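Side-chain contacts in secretion activator protein, hypothetical (Brucella abortus bv. 1 str. 9-941, PDB 7DNP), which probably cleaves peptidoglycan as a muramidase, serving as an autolysin in the type IV secretion system, with a lysozyme-like glycosyl hydrolase 108 part in this chain: residues R163-A166 / L167-R171; K8-P11 / H12-D16; R123-A127 / D128-N132; A98-M101 / L102-V105; R46-S49 / K50-K54. One frame throughout, in Å; residues are numbered along the deposited sequence.

Interaction 1 of 5, residues R163-A166 / L167-R171; sequences RSRA and LAFSR
Leu167 folds back on the turn before it. Its CG stands 3.2 Å from the carbonyl O of Arg163, while CD1 lies 3.8 Å from Arg163 CG, the two side chains running alongside each other in the same direction. The Leu167 N-H itself makes a nearly straight bond to Arg163 O (3.0 Å).

Arg165 and Phe169 repeat the step as a CH-pi contact. Arg165 CG sits over one face of the ring, 4.1 Å from the centroid of the Phe169 ring and 29° off the normal. A first torsion that sets CG opposite the backbone N (chi1 -165°) lays the methylenes there, and a bend at chi3 leads the guanidinium onward, its plane 52° from the ring. Aliphatic atoms, not the charged end, therefore make this contact.

Ala166 contributes chiefly through its carbonyl: O accepts from Ser170 N at 2.9 Å, and its methyl packs on His84 and Ala85 of helix 82-93. Phe169 also meets His84 edge-to-face, whereas the Arg163 guanidinium leaves for Asp136 and Asn132. Packing from i to i+4 of this kind is the ordinary pattern of an alpha-helix, here the last turns of helix 148-170, covered by helices 5-17, 82-93 and 127-142.

Interaction 2 of 5, residues K8-P11 / H12-D16; sequences KAMP and HVFSD
The carbonyl O of Pro11 is gripped twice by Ser15, whose N lies 2.9 Å from Pro11 O and whose OG lies 3.0 Å from the same atom. The hydroxyl is the donor in the second bond. It comes from above the carbonyl plane, 35° out of it, and the amide approaches from the opposite face. Ser15 OG is set beside its own backbone N (chi1 -72°), which turns it back toward the preceding turn.

Upstream, the proline disturbs the regular pattern. Pro11 N has no hydrogen to give to the turn before, and the helix kinks here. The next amide, His12 N, makes only a weak bond to Ala9 O (121° at the hydrogen) instead of a bond to the carbonyl of Lys8. That carbonyl receives His12 ND1 at 3.2 Å from Lys8 O, a weak and bent bond made at the edge of the imidazole. The i to i+4 pattern resumes with Val13 N to Ala9 O at 3.2 Å, a second amide for that oxygen, and continues with Phe14 N to Met10 O (3.0 Å), a nearly straight bond.

On the apolar side Met10, bent at its second and third torsions, brings CE to 3.7 Å from Phe14 CE2, and the same methyl meets Val13. Asp16 directs its carboxylate to Arg161. Helix 5-17 packs on two others: Met10 and Phe14 meet Tyr65, Ala61 and Thr62 of helix 58-70, where Phe14 also makes a cation-pi contact with Lys58, while Lys8 and His12 meet Phe169 and Arg165 of helix 148-170.

Interaction 3 of 5, residues R123-A127 / D128-N132; sequences RKMAA and DRIIN
Met125 and Ile130 meet across the start of helix 127-142, Met125 CB lying 3.8 Å from Ile130 CG1. The methionine then runs on with CG opposite its carbonyl carbon (chi1 -67°) and bends at its third torsion. That turn brings CE to 3.8 Å from Arg129 CD, so that the thioether end crosses the aliphatic part of the arginine at about a right angle. Ala126 turns its methyl to Arg129 and Asp128: its CB is 4.0 Å from Arg129 CB and lies near the plane of the guanidinium, at its edge. The same methyl lies 3.9 Å from Asp128 OD1.

Backbone bonds fix these positions. Ile130 N reaches Ala126 O at 3.0 Å, and Ile131 N reaches Ala127 O at 2.9 Å; Ile131 also lays CG1 3.2 Å from Ala127 O.

Farther out, Asp128 has its strongest partner in Arg171, a salt bridge that ties the helix start to the residue just after helix 148-170. Ile130 and Met125 pack on Val106 of helix 95-106, Ile130 on Leu102 as well, and Ile131 turns to Ala166 and Leu167.

Ala126 occupies the N-cap position, and its carbonyl O accepts from Ile130 N. The residue before it packs against the fourth residue of the helix, the pairing that defines a hydrophobic staple.

Interaction 4 of 5, residues A98-M101 / L102-V105; sequences AVKM and LQKV
Val99 and Gln103, one helical turn apart, cross obliquely, the valine methyl CG1 standing 3.7 Å from Gln103 CD. With CG1 set opposite the backbone N of Val99 (chi1 172°), this methyl faces the Gln103 amide carbon. The glutamine leans back over the preceding turn, so that its CG lies 3.2 Å from Val99 O while its amide goes on past the valine. Gln103 OE1 also comes near Lys100 CA, at 3.5 Å.

That amide is buried and held from both ends by the loop and helix that follow: OE1 accepts from Gly112 N, and NE2 serves Asp111 OD1 and Thr118 OG1. Its plane should accordingly have little freedom to rotate.

These residues belong to helix 95-106, which packs against helices 82-93 and 127-142; both segments lie in the region matched by a predicted peptidoglycan-binding family. Regular i to i+4 bonding carries the side chains, as in Gln103 N to Val99 O at 2.8 Å and Lys104 N to Lys100 O at 2.9 Å.

On another side Met101 and Lys104 point the same way, side by side, with SD of Met101 4.1 Å from CD of Lys104. The methionine doubles back at its second and third torsions and packs on Phe89, Leu134 and Ala137. The lysine stays extended beyond CG and carries its amine away from the turn. Val105 tucks CG2 to 3.4 Å from Met101 O, with Glu133 beside it.

Interaction 5 of 5, residues R46-S49 / K50-K54; sequences RKVS and KAEVK
Charge pairing joins Arg46 to Glu52, an end-on bidentate salt bridge. Arg46 NH1 meets Glu52 OE2 at 2.5 Å, a length short enough to be doubted, and Arg46 NH2 meets Glu52 OE1 at 3.1 Å, each on the syn lone pair of its oxygen. The two flat groups are nearly coplanar, 18° apart, although the chains that bear them cross at about a right angle. A bend at chi3 of Arg46 turns the guanidinium to the carboxylate.

Hydrogen bonds round the helix start form the second group. Glu52 OE1 also takes Ser49 N, at 2.8 Å, from above the carboxylate plane (37° out of it), so two firm donors hold that oxygen; the Ser49 hydroxyl adds a weak one. In return Ser49 OG accepts from Glu52 N at 3.2 Å. Val53 N reaches Ser49 O at 3.3 Å, opening the helix proper.

Packing completes the set. Val48 CB lies 3.4 Å from Glu52 OE1, flanking the carboxylate, and the apolar contact is that of Val48 CG2, 4.2 Å from Val53 CG2. Both valines pack on Leu37 of helix 37-44, while Val48 N is held by Ser41 OG.

The reciprocal bonds between N-cap Ser49 and Glu52 are a capping box, and the pairing of Val48 with Val53 adds a hydrophobic staple: together they are a classical N-terminal capping of a short helix, here 50-54.

Along the chain the order is interaction 2, 5, 4, 3 and 1, each closing before the next opens. Interactions 1, 3 and 4 form a connected group. Interactions 1 and 3, centres 11 Å apart, join helices 127-142 and 148-170, with a salt bridge from Arg171, just past the latter, to Asp128; interactions 3 and 4 touch through Ile130 and Leu102. Interaction 2 joins from helix 5-17, where His12 packs on Arg165. The start of the glycosyl hydrolase 108 region is thereby packed against the last helix, 148-170. Interaction 5 stands apart, 39 Å from interaction 3 centre to centre, on the opposite side of the chain's centre, with the Val53 side chain about 9 Å from the bound peptidoglycan fragment.

Interaction 1 of 5, residues R163-A166 / L167-R171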
loop_
_atom_site.group_PDB
_atom_site.type_symbol
_atom_site.label_atom_id
_atom_site.label_comp_id
_atom_site.label_asym_id
_atom_site.label_seq_id
_atom_site.Cartn_x
_atom_site.Cartn_y
_atom_site.Cartn_z
ATOM N N ARG A 163 4.721 2.603 -9.757
ATOM C CA ARG A 163 4.108 3.442 -10.779
ATOM C C ARG A 163 4.050 2.715 -12.116
ATOM O O ARG A 163 3.035 2.773 -12.818
ATOM C CB ARG A 163 4.886 4.753 -10.916
ATOM C CG ARG A 163 4.300 5.720 -11.939
ATOM C CD ARG A 163 5.301 6.801 -12.332
ATOM N NE ARG A 163 5.841 7.492 -11.164
ATOM C CZ ARG A 163 5.466 8.705 -10.768
ATOM N NH1 ARG A 163 4.548 9.367 -11.446
ATOM N NH2 ARG A 163 6.010 9.257 -9.689
ATOM N N SER A 164 5.125 2.011 -12.476
ATOM C CA SER A 164 5.157 1.282 -13.742
ATOM C C SER A 164 4.114 0.173 -13.771
ATOM O O SER A 164 3.336 0.059 -14.730
ATOM C CB SER A 164 6.554 0.708 -13.979
ATOM O OG SER A 164 6.625 0.017 -15.215
ATOM N N ARG A 165 4.073 -0.654 -12.719
ATOM C CA ARG A 165 3.103 -1.743 -12.695
ATOM C C ARG A 165 1.675 -1.214 -12.620
ATOM O O ARG A 165 0.766 -1.794 -13.224
ATOM C CB ARG A 165 3.385 -2.689 -11.529
ATOM C CG ARG A 165 2.650 -4.028 -11.646
ATOM C CD ARG A 165 3.102 -5.039 -10.601
ATOM N NE ARG A 165 4.517 -5.379 -10.727
ATOM C CZ ARG A 165 5.456 -5.000 -9.863
ATOM N NH1 ARG A 165 5.137 -4.258 -8.804
ATOM N NH2 ARG A 165 6.716 -5.364 -10.059
ATOM N N ALA A 166 1.453 -0.115 -11.893
ATOM C CA ALA A 166 0.100 0.429 -11.790
ATOM C C ALA A 166 -0.399 0.921 -13.145
ATOM O O ALA A 166 -1.518 0.598 -13.560
ATOM C CB ALA A 166 0.053 1.552 -10.759
ATOM N N LEU A 167 0.419 1.710 -13.845
ATOM C CA LEU A 167 0.036 2.166 -15.178
ATOM C C LEU A 167 -0.207 0.993 -16.119
ATOM O O LEU A 167 -1.107 1.053 -16.967
ATOM C CB LEU A 167 1.114 3.092 -15.738
ATOM C CG LEU A 167 1.321 4.381 -14.940
ATOM C CD1 LEU A 167 2.640 5.039 -15.293
ATOM C CD2 LEU A 167 0.173 5.337 -15.171
ATOM N N ALA A 168 0.581 -0.076 -15.984
ATOM C CA ALA A 168 0.344 -1.282 -16.769
ATOM C C ALA A 168 -1.017 -1.887 -16.444
ATOM O O ALA A 168 -1.821 -2.145 -17.346
ATOM C CB ALA A 168 1.463 -2.295 -16.526
ATOM N N PHE A 169 -1.296 -2.111 -15.150
ATOM C CA PHE A 169 -2.600 -2.632 -14.744
ATOM C C PHE A 169 -3.738 -1.770 -15.276
ATOM O O PHE A 169 -4.797 -2.292 -15.645
ATOM C CB PHE A 169 -2.690 -2.712 -13.215
ATOM C CG PHE A 169 -1.964 -3.882 -12.615
ATOM C CD1 PHE A 169 -1.799 -5.061 -13.325
ATOM C CD2 PHE A 169 -1.441 -3.800 -11.330
ATOM C CE1 PHE A 169 -1.127 -6.142 -12.759
ATOM C CE2 PHE A 169 -0.771 -4.868 -10.762
ATOM C CZ PHE A 169 -0.612 -6.041 -11.475
ATOM N N SER A 170 -3.530 -0.453 -15.337
ATOM C CA SER A 170 -4.555 0.473 -15.809
ATOM C C SER A 170 -4.962 0.219 -17.256
ATOM O O SER A 170 -6.055 0.632 -17.664
ATOM C CB SER A 170 -4.054 1.913 -15.645
ATOM O OG SER A 170 -4.557 2.751 -16.665
ATOM N N ARG A 171 -4.117 -0.443 -18.046
ATOM C CA ARG A 171 -4.455 -0.777 -19.424
ATOM C C ARG A 171 -4.555 -2.285 -19.639
ATOM O O ARG A 171 -4.541 -2.748 -20.783
ATOM C CB ARG A 171 -3.443 -0.152 -20.385
ATOM C CG ARG A 171 -3.087 1.277 -19.997
ATOM C CD ARG A 171 -2.606 2.102 -21.169
ATOM N NE ARG A 171 -2.817 3.528 -20.925
ATOM C CZ ARG A 171 -3.814 4.238 -21.445
ATOM N NH1 ARG A 171 -3.928 5.529 -21.162
ATOM N NH2 ARG A 171 -4.693 3.666 -22.260
#

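Interaction 2 of 5, residues K8-P11 / H12-D16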
loop_
_atom_site.group_PDB
_atom_site.type_symbol
_atom_site.label_atom_id
_atom_site.label_comp_id
_atom_site.label_asym_id
_atom_site.label_seq_id
_atom_site.Cartn_x
_atom_site.Cartn_y
_atom_site.Cartn_z
ATOM N N LYS A 8 -3.485 -10.415 -8.995
ATOM C CA LYS A 8 -2.355 -10.092 -9.858
ATOM C C LYS A 8 -1.244 -9.397 -9.085
ATOM O O LYS A 8 -0.061 -9.636 -9.347
ATOM C CB LYS A 8 -2.811 -9.209 -11.020
ATOM C CG LYS A 8 -3.505 -9.940 -12.158
ATOM C CD LYS A 8 -3.932 -8.958 -13.245
ATOM C CE LYS A 8 -3.827 -9.572 -14.636
ATOM N NZ LYS A 8 -4.913 -10.560 -14.894
ATOM N N ALA A 9 -1.603 -8.538 -8.130
ATOM C CA ALA A 9 -0.608 -7.713 -7.455
ATOM C C ALA A 9 0.097 -8.459 -6.327
ATOM O O ALA A 9 1.315 -8.327 -6.161
ATOM C CB ALA A 9 -1.269 -6.445 -6.914
ATOM N N MET A 10 -0.645 -9.236 -5.540
ATOM C CA MET A 10 -0.072 -9.818 -4.328
ATOM C C MET A 10 1.122 -10.738 -4.572
ATOM O O MET A 10 2.047 -10.720 -3.743
ATOM C CB MET A 10 -1.165 -10.553 -3.540
ATOM C CG MET A 10 -2.107 -9.631 -2.794
ATOM S SD MET A 10 -1.294 -8.296 -1.882
ATOM C CE MET A 10 -0.277 -9.230 -0.738
ATOM N N PRO A 11 1.177 -11.557 -5.632
ATOM C CA PRO A 11 2.417 -12.317 -5.867
ATOM C C PRO A 11 3.642 -11.426 -5.997
ATOM O O PRO A 11 4.721 -11.789 -5.512
ATOM C CB PRO A 11 2.115 -13.082 -7.162
ATOM C CG PRO A 11 0.641 -13.242 -7.152
ATOM C CD PRO A 11 0.110 -11.969 -6.562
ATOM N N HIS A 12 3.498 -10.253 -6.618
ATOM C CA HIS A 12 4.615 -9.316 -6.693
ATOM C C HIS A 12 4.983 -8.765 -5.322
ATOM O O HIS A 12 6.162 -8.513 -5.055
ATOM C CB HIS A 12 4.286 -8.169 -7.650
ATOM C CG HIS A 12 4.188 -8.592 -9.080
ATOM N ND1 HIS A 12 2.984 -8.683 -9.749
ATOM C CD2 HIS A 12 5.141 -8.962 -9.968
ATOM C CE1 HIS A 12 3.201 -9.087 -10.988
ATOM N NE2 HIS A 12 4.502 -9.263 -11.146
ATOM N N VAL A 13 4.000 -8.567 -4.443
ATOM C CA VAL A 13 4.308 -8.114 -3.088
ATOM C C VAL A 13 5.116 -9.173 -2.350
ATOM O O VAL A 13 6.185 -8.889 -1.799
ATOM C CB VAL A 13 3.018 -7.754 -2.329
ATOM C CG1 VAL A 13 3.325 -7.471 -0.865
ATOM C CG2 VAL A 13 2.328 -6.559 -2.978
ATOM N N PHE A 14 4.622 -10.414 -2.334
ATOM C CA PHE A 14 5.317 -11.480 -1.618
ATOM C C PHE A 14 6.702 -11.733 -2.205
ATOM O O PHE A 14 7.658 -12.002 -1.466
ATOM C CB PHE A 14 4.479 -12.761 -1.636
ATOM C CG PHE A 14 3.332 -12.750 -0.659
ATOM C CD1 PHE A 14 3.568 -12.766 0.706
ATOM C CD2 PHE A 14 2.020 -12.719 -1.107
ATOM C CE1 PHE A 14 2.520 -12.755 1.608
ATOM C CE2 PHE A 14 0.968 -12.707 -0.210
ATOM C CZ PHE A 14 1.218 -12.725 1.149
ATOM N N SER A 15 6.831 -11.646 -3.531
ATOM C CA SER A 15 8.138 -11.782 -4.167
ATOM C C SER A 15 9.091 -10.685 -3.707
ATOM O O SER A 15 10.250 -10.952 -3.374
ATOM C CB SER A 15 7.987 -11.750 -5.689
ATOM O OG SER A 15 7.398 -12.943 -6.176
ATOM N N ASP A 16 8.616 -9.439 -3.681
ATOM C CA ASP A 16 9.474 -8.304 -3.361
ATOM C C ASP A 16 9.825 -8.215 -1.882
ATOM O O ASP A 16 10.739 -7.462 -1.529
ATOM C CB ASP A 16 8.811 -6.993 -3.803
ATOM C CG ASP A 16 8.655 -6.891 -5.314
ATOM O OD1 ASP A 16 9.091 -7.820 -6.030
ATOM O OD2 ASP A 16 8.095 -5.878 -5.788
#

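Interaction 3 of 5, residues R123-A127 / D128-N132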
loop_
_atom_site.group_PDB
_atom_site.type_symbol
_atom_site.label_atom_id
_atom_site.label_comp_id
_atom_site.label_asym_id
_atom_site.label_seq_id
_atom_site.Cartn_x
_atom_site.Cartn_y
_atom_site.Cartn_z
ATOM N N ARG A 123 -13.586 8.752 -10.163
ATOM C CA ARG A 123 -14.126 8.344 -11.453
ATOM C C ARG A 123 -14.323 9.507 -12.420
ATOM O O ARG A 123 -14.663 9.268 -13.583
ATOM C CB ARG A 123 -15.442 7.590 -11.249
ATOM C CG ARG A 123 -15.205 6.166 -10.770
ATOM C CD ARG A 123 -16.376 5.583 -10.001
ATOM N NE ARG A 123 -15.987 4.320 -9.378
ATOM C CZ ARG A 123 -16.795 3.548 -8.661
ATOM N NH1 ARG A 123 -18.061 3.896 -8.477
ATOM N NH2 ARG A 123 -16.338 2.418 -8.140
ATOM N N LYS A 124 -14.106 10.746 -11.981
ATOM C CA LYS A 124 -14.149 11.900 -12.869
ATOM C C LYS A 124 -12.794 12.239 -13.476
ATOM O O LYS A 124 -12.724 13.122 -14.338
ATOM C CB LYS A 124 -14.680 13.129 -12.123
ATOM C CG LYS A 124 -16.166 13.085 -11.823
ATOM C CD LYS A 124 -16.563 14.214 -10.880
ATOM C CE LYS A 124 -18.062 14.211 -10.609
ATOM N NZ LYS A 124 -18.468 15.328 -9.709
ATOM N N MET A 125 -11.726 11.572 -13.050
ATOM C CA MET A 125 -10.380 11.837 -13.531
ATOM C C MET A 125 -9.844 10.626 -14.282
ATOM O O MET A 125 -10.306 9.496 -14.094
ATOM C CB MET A 125 -9.426 12.172 -12.377
ATOM C CG MET A 125 -9.720 13.476 -11.668
ATOM S SD MET A 125 -8.518 13.765 -10.357
ATOM C CE MET A 125 -6.979 13.664 -11.269
ATOM N N ALA A 126 -8.851 10.875 -15.131
ATOM C CA ALA A 126 -8.194 9.795 -15.852
ATOM C C ALA A 126 -7.393 8.934 -14.884
ATOM O O ALA A 126 -6.750 9.444 -13.963
ATOM C CB ALA A 126 -7.282 10.358 -16.941
ATOM N N ALA A 127 -7.430 7.616 -15.102
ATOM C CA ALA A 127 -6.812 6.697 -14.150
ATOM C C ALA A 127 -5.295 6.840 -14.139
ATOM O O ALA A 127 -4.677 6.843 -13.067
ATOM C CB ALA A 127 -7.214 5.257 -14.464
ATOM N N ASP A 128 -4.670 6.956 -15.313
ATOM C CA ASP A 128 -3.217 7.086 -15.325
ATOM C C ASP A 128 -2.774 8.439 -14.779
ATOM O O ASP A 128 -1.682 8.549 -14.212
ATOM C CB ASP A 128 -2.666 6.830 -16.732
ATOM C CG ASP A 128 -3.227 7.778 -17.783
ATOM O OD1 ASP A 128 -3.774 8.844 -17.429
ATOM O OD2 ASP A 128 -3.116 7.442 -18.984
ATOM N N ARG A 129 -3.616 9.469 -14.909
ATOM C CA ARG A 129 -3.318 10.743 -14.265
ATOM C C ARG A 129 -3.358 10.612 -12.747
ATOM O O ARG A 129 -2.476 11.127 -12.049
ATOM C CB ARG A 129 -4.297 11.816 -14.741
ATOM C CG ARG A 129 -4.224 13.109 -13.940
ATOM C CD ARG A 129 -5.076 14.202 -14.566
ATOM N NE ARG A 129 -4.294 15.063 -15.450
ATOM C CZ ARG A 129 -4.136 14.851 -16.754
ATOM N NH1 ARG A 129 -4.710 13.804 -17.336
ATOM N NH2 ARG A 129 -3.406 15.689 -17.477
ATOM N N ILE A 130 -4.378 9.929 -12.217
ATOM C CA ILE A 130 -4.435 9.673 -10.780
ATOM C C ILE A 130 -3.196 8.915 -10.325
ATOM O O ILE A 130 -2.579 9.254 -9.305
ATOM C CB ILE A 130 -5.722 8.906 -10.422
ATOM C CG1 ILE A 130 -6.955 9.761 -10.718
ATOM C CG2 ILE A 130 -5.696 8.472 -8.957
ATOM C CD1 ILE A 130 -8.253 9.129 -10.262
ATOM N N ILE A 131 -2.804 7.886 -11.082
ATOM C CA ILE A 131 -1.651 7.069 -10.708
ATOM C C ILE A 131 -0.391 7.922 -10.632
ATOM O O ILE A 131 0.376 7.840 -9.665
ATOM C CB ILE A 131 -1.474 5.901 -11.694
ATOM C CG1 ILE A 131 -2.620 4.897 -11.550
ATOM C CG2 ILE A 131 -0.120 5.226 -11.474
ATOM C CD1 ILE A 131 -2.729 3.929 -12.713
ATOM N N ASN A 132 -0.159 8.753 -11.656
ATOM C CA ASN A 132 1.056 9.564 -11.679
ATOM C C ASN A 132 1.045 10.601 -10.568
ATOM O O ASN A 132 2.067 10.813 -9.901
ATOM C CB ASN A 132 1.224 10.239 -13.041
ATOM C CG ASN A 132 1.781 9.297 -14.089
ATOM O OD1 ASN A 132 2.792 8.636 -13.866
ATOM N ND2 ASN A 132 1.114 9.220 -15.235
#

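Interaction 4 of 5, residues A98-M101 / L102-V105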
loop_
_atom_site.group_PDB
_atom_site.type_symbol
_atom_site.label_atom_id
_atom_site.label_comp_id
_atom_site.label_asym_id
_atom_site.label_seq_id
_atom_site.Cartn_x
_atom_site.Cartn_y
_atom_site.Cartn_z
ATOM N N ALA A 98 -2.463 6.618 2.798
ATOM C CA ALA A 98 -2.575 6.420 1.358
ATOM C C ALA A 98 -3.876 7.012 0.828
ATOM O O ALA A 98 -3.879 7.719 -0.188
ATOM C CB ALA A 98 -2.475 4.931 1.021
ATOM N N VAL A 99 -4.992 6.749 1.517
ATOM C CA VAL A 99 -6.284 7.266 1.070
ATOM C C VAL A 99 -6.332 8.787 1.205
ATOM O O VAL A 99 -6.911 9.478 0.357
ATOM C CB VAL A 99 -7.430 6.580 1.839
ATOM C CG1 VAL A 99 -8.768 7.242 1.521
ATOM C CG2 VAL A 99 -7.497 5.105 1.476
ATOM N N LYS A 100 -5.717 9.334 2.262
ATOM C CA LYS A 100 -5.654 10.787 2.411
ATOM C C LYS A 100 -4.937 11.435 1.230
ATOM O O LYS A 100 -5.356 12.492 0.740
ATOM C CB LYS A 100 -4.955 11.154 3.721
ATOM C CG LYS A 100 -5.827 11.029 4.961
ATOM C CD LYS A 100 -5.022 11.325 6.221
ATOM C CE LYS A 100 -5.868 11.162 7.470
ATOM N NZ LYS A 100 -5.222 11.768 8.669
ATOM N N MET A 101 -3.857 10.810 0.756
ATOM C CA MET A 101 -3.128 11.362 -0.379
ATOM C C MET A 101 -3.912 11.196 -1.674
ATOM O O MET A 101 -3.874 12.075 -2.543
ATOM C CB MET A 101 -1.753 10.705 -0.493
ATOM C CG MET A 101 -0.673 11.632 -1.043
ATOM S SD MET A 101 -0.296 13.025 0.050
ATOM C CE MET A 101 -0.155 12.192 1.628
ATOM N N LEU A 102 -4.618 10.072 -1.828
ATOM C CA LEU A 102 -5.494 9.914 -2.983
ATOM C C LEU A 102 -6.591 10.968 -2.970
ATOM O O LEU A 102 -6.957 11.511 -4.020
ATOM C CB LEU A 102 -6.097 8.507 -3.006
ATOM C CG LEU A 102 -7.166 8.274 -4.075
ATOM C CD1 LEU A 102 -6.548 8.276 -5.466
ATOM C CD2 LEU A 102 -7.925 6.976 -3.827
ATOM N N GLN A 103 -7.115 11.279 -1.781
ATOM C CA GLN A 103 -8.136 12.313 -1.658
ATOM C C GLN A 103 -7.566 13.687 -2.002
ATOM O O GLN A 103 -8.229 14.492 -2.668
ATOM C CB GLN A 103 -8.729 12.280 -0.244
ATOM C CG GLN A 103 -9.646 11.062 -0.020
ATOM C CD GLN A 103 -9.941 10.758 1.443
ATOM O OE1 GLN A 103 -9.100 10.954 2.322
ATOM N NE2 GLN A 103 -11.145 10.253 1.704
ATOM N N LYS A 104 -6.330 13.961 -1.577
ATOM C CA LYS A 104 -5.669 15.208 -1.956
ATOM C C LYS A 104 -5.521 15.315 -3.470
ATOM O O LYS A 104 -5.741 16.385 -4.050
ATOM C CB LYS A 104 -4.305 15.296 -1.268
ATOM C CG LYS A 104 -3.602 16.642 -1.403
ATOM C CD LYS A 104 -2.185 16.573 -0.853
ATOM C CE LYS A 104 -1.599 17.958 -0.625
ATOM N NZ LYS A 104 -0.126 17.908 -0.402
ATOM N N VAL A 105 -5.179 14.206 -4.130
ATOM C CA VAL A 105 -4.976 14.218 -5.575
ATOM C C VAL A 105 -6.285 14.488 -6.311
ATOM O O VAL A 105 -6.322 15.271 -7.266
ATOM C CB VAL A 105 -4.335 12.894 -6.028
ATOM C CG1 VAL A 105 -4.552 12.673 -7.515
ATOM C CG2 VAL A 105 -2.845 12.881 -5.686
#

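Interaction 5 of 5, residues R46-S49 / K50-K54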
loop_
_atom_site.group_PDB
_atom_site.type_symbol
_atom_site.label_atom_id
_atom_site.label_comp_id
_atom_site.label_asym_id
_atom_site.label_seq_id
_atom_site.Cartn_x
_atom_site.Cartn_y
_atom_site.Cartn_z
ATOM N N ARG A 46 -3.776 -8.320 20.544
ATOM C CA ARG A 46 -2.844 -8.303 21.667
ATOM C C ARG A 46 -1.452 -8.039 21.116
ATOM O O ARG A 46 -1.173 -8.339 19.953
ATOM C CB ARG A 46 -2.874 -9.628 22.445
ATOM C CG ARG A 46 -2.992 -10.867 21.557
ATOM C CD ARG A 46 -2.652 -12.144 22.318
ATOM N NE ARG A 46 -1.249 -12.166 22.720
ATOM C CZ ARG A 46 -0.273 -12.719 22.004
ATOM N NH1 ARG A 46 -0.547 -13.302 20.848
ATOM N NH2 ARG A 46 0.978 -12.684 22.444
ATOM N N LYS A 47 -0.580 -7.487 21.960
ATOM C CA LYS A 47 0.799 -7.216 21.559
ATOM C C LYS A 47 1.544 -8.535 21.376
ATOM O O LYS A 47 1.753 -9.275 22.341
ATOM C CB LYS A 47 1.488 -6.335 22.600
ATOM C CG LYS A 47 2.945 -6.012 22.280
ATOM C CD LYS A 47 3.477 -4.875 23.155
ATOM C CE LYS A 47 4.854 -4.392 22.689
ATOM N NZ LYS A 47 4.846 -3.910 21.274
ATOM N N VAL A 48 1.954 -8.832 20.143
ATOM C CA VAL A 48 2.604 -10.101 19.844
ATOM C C VAL A 48 4.111 -9.965 20.021
ATOM O O VAL A 48 4.667 -8.866 20.064
ATOM C CB VAL A 48 2.270 -10.607 18.425
ATOM C CG1 VAL A 48 0.760 -10.760 18.245
ATOM C CG2 VAL A 48 2.864 -9.675 17.375
ATOM N N SER A 49 4.775 -11.113 20.104
ATOM C CA SER A 49 6.219 -11.203 20.236
ATOM C C SER A 49 6.896 -11.260 18.868
ATOM O O SER A 49 6.261 -11.487 17.835
ATOM C CB SER A 49 6.584 -12.440 21.051
ATOM O OG SER A 49 6.451 -13.603 20.253
ATOM N N LYS A 50 8.218 -11.059 18.874
ATOM C CA LYS A 50 8.999 -11.209 17.649
ATOM C C LYS A 50 8.905 -12.630 17.105
ATOM O O LYS A 50 8.870 -12.836 15.886
ATOM C CB LYS A 50 10.459 -10.827 17.904
ATOM C CG LYS A 50 10.785 -9.380 17.560
ATOM C CD LYS A 50 12.130 -8.951 18.131
ATOM C CE LYS A 50 13.077 -8.512 17.026
ATOM N NZ LYS A 50 14.248 -7.750 17.549
ATOM N N ALA A 51 8.872 -13.626 17.995
ATOM C CA ALA A 51 8.740 -15.009 17.544
ATOM C C ALA A 51 7.430 -15.233 16.802
ATOM O O ALA A 51 7.378 -16.030 15.858
ATOM C CB ALA A 51 8.843 -15.965 18.735
ATOM N N GLU A 52 6.363 -14.546 17.216
ATOM C CA GLU A 52 5.081 -14.696 16.535
ATOM C C GLU A 52 5.143 -14.123 15.124
ATOM O O GLU A 52 4.578 -14.699 14.188
ATOM C CB GLU A 52 3.972 -14.026 17.354
ATOM C CG GLU A 52 3.441 -14.899 18.494
ATOM C CD GLU A 52 2.589 -14.129 19.492
ATOM O OE1 GLU A 52 3.150 -13.355 20.299
ATOM O OE2 GLU A 52 1.350 -14.297 19.465
ATOM N N VAL A 53 5.829 -12.990 14.951
ATOM C CA VAL A 53 6.045 -12.450 13.611
ATOM C C VAL A 53 6.884 -13.414 12.783
ATOM O O VAL A 53 6.584 -13.677 11.612
ATOM C CB VAL A 53 6.694 -11.057 13.697
ATOM C CG1 VAL A 53 7.077 -10.556 12.310
ATOM C CG2 VAL A 53 5.746 -10.084 14.376
ATOM N N LYS A 54 7.934 -13.975 13.387
ATOM C CA LYS A 54 8.787 -14.927 12.685
ATOM C C LYS A 54 8.020 -16.177 12.257
ATOM O O LYS A 54 8.316 -16.753 11.204
ATOM C CB LYS A 54 9.977 -15.297 13.573
ATOM C CG LYS A 54 11.094 -16.032 12.867
ATOM C CD LYS A 54 12.367 -16.021 13.704
ATOM C CE LYS A 54 13.569 -16.500 12.903
ATOM N NZ LYS A 54 13.672 -17.988 12.889
#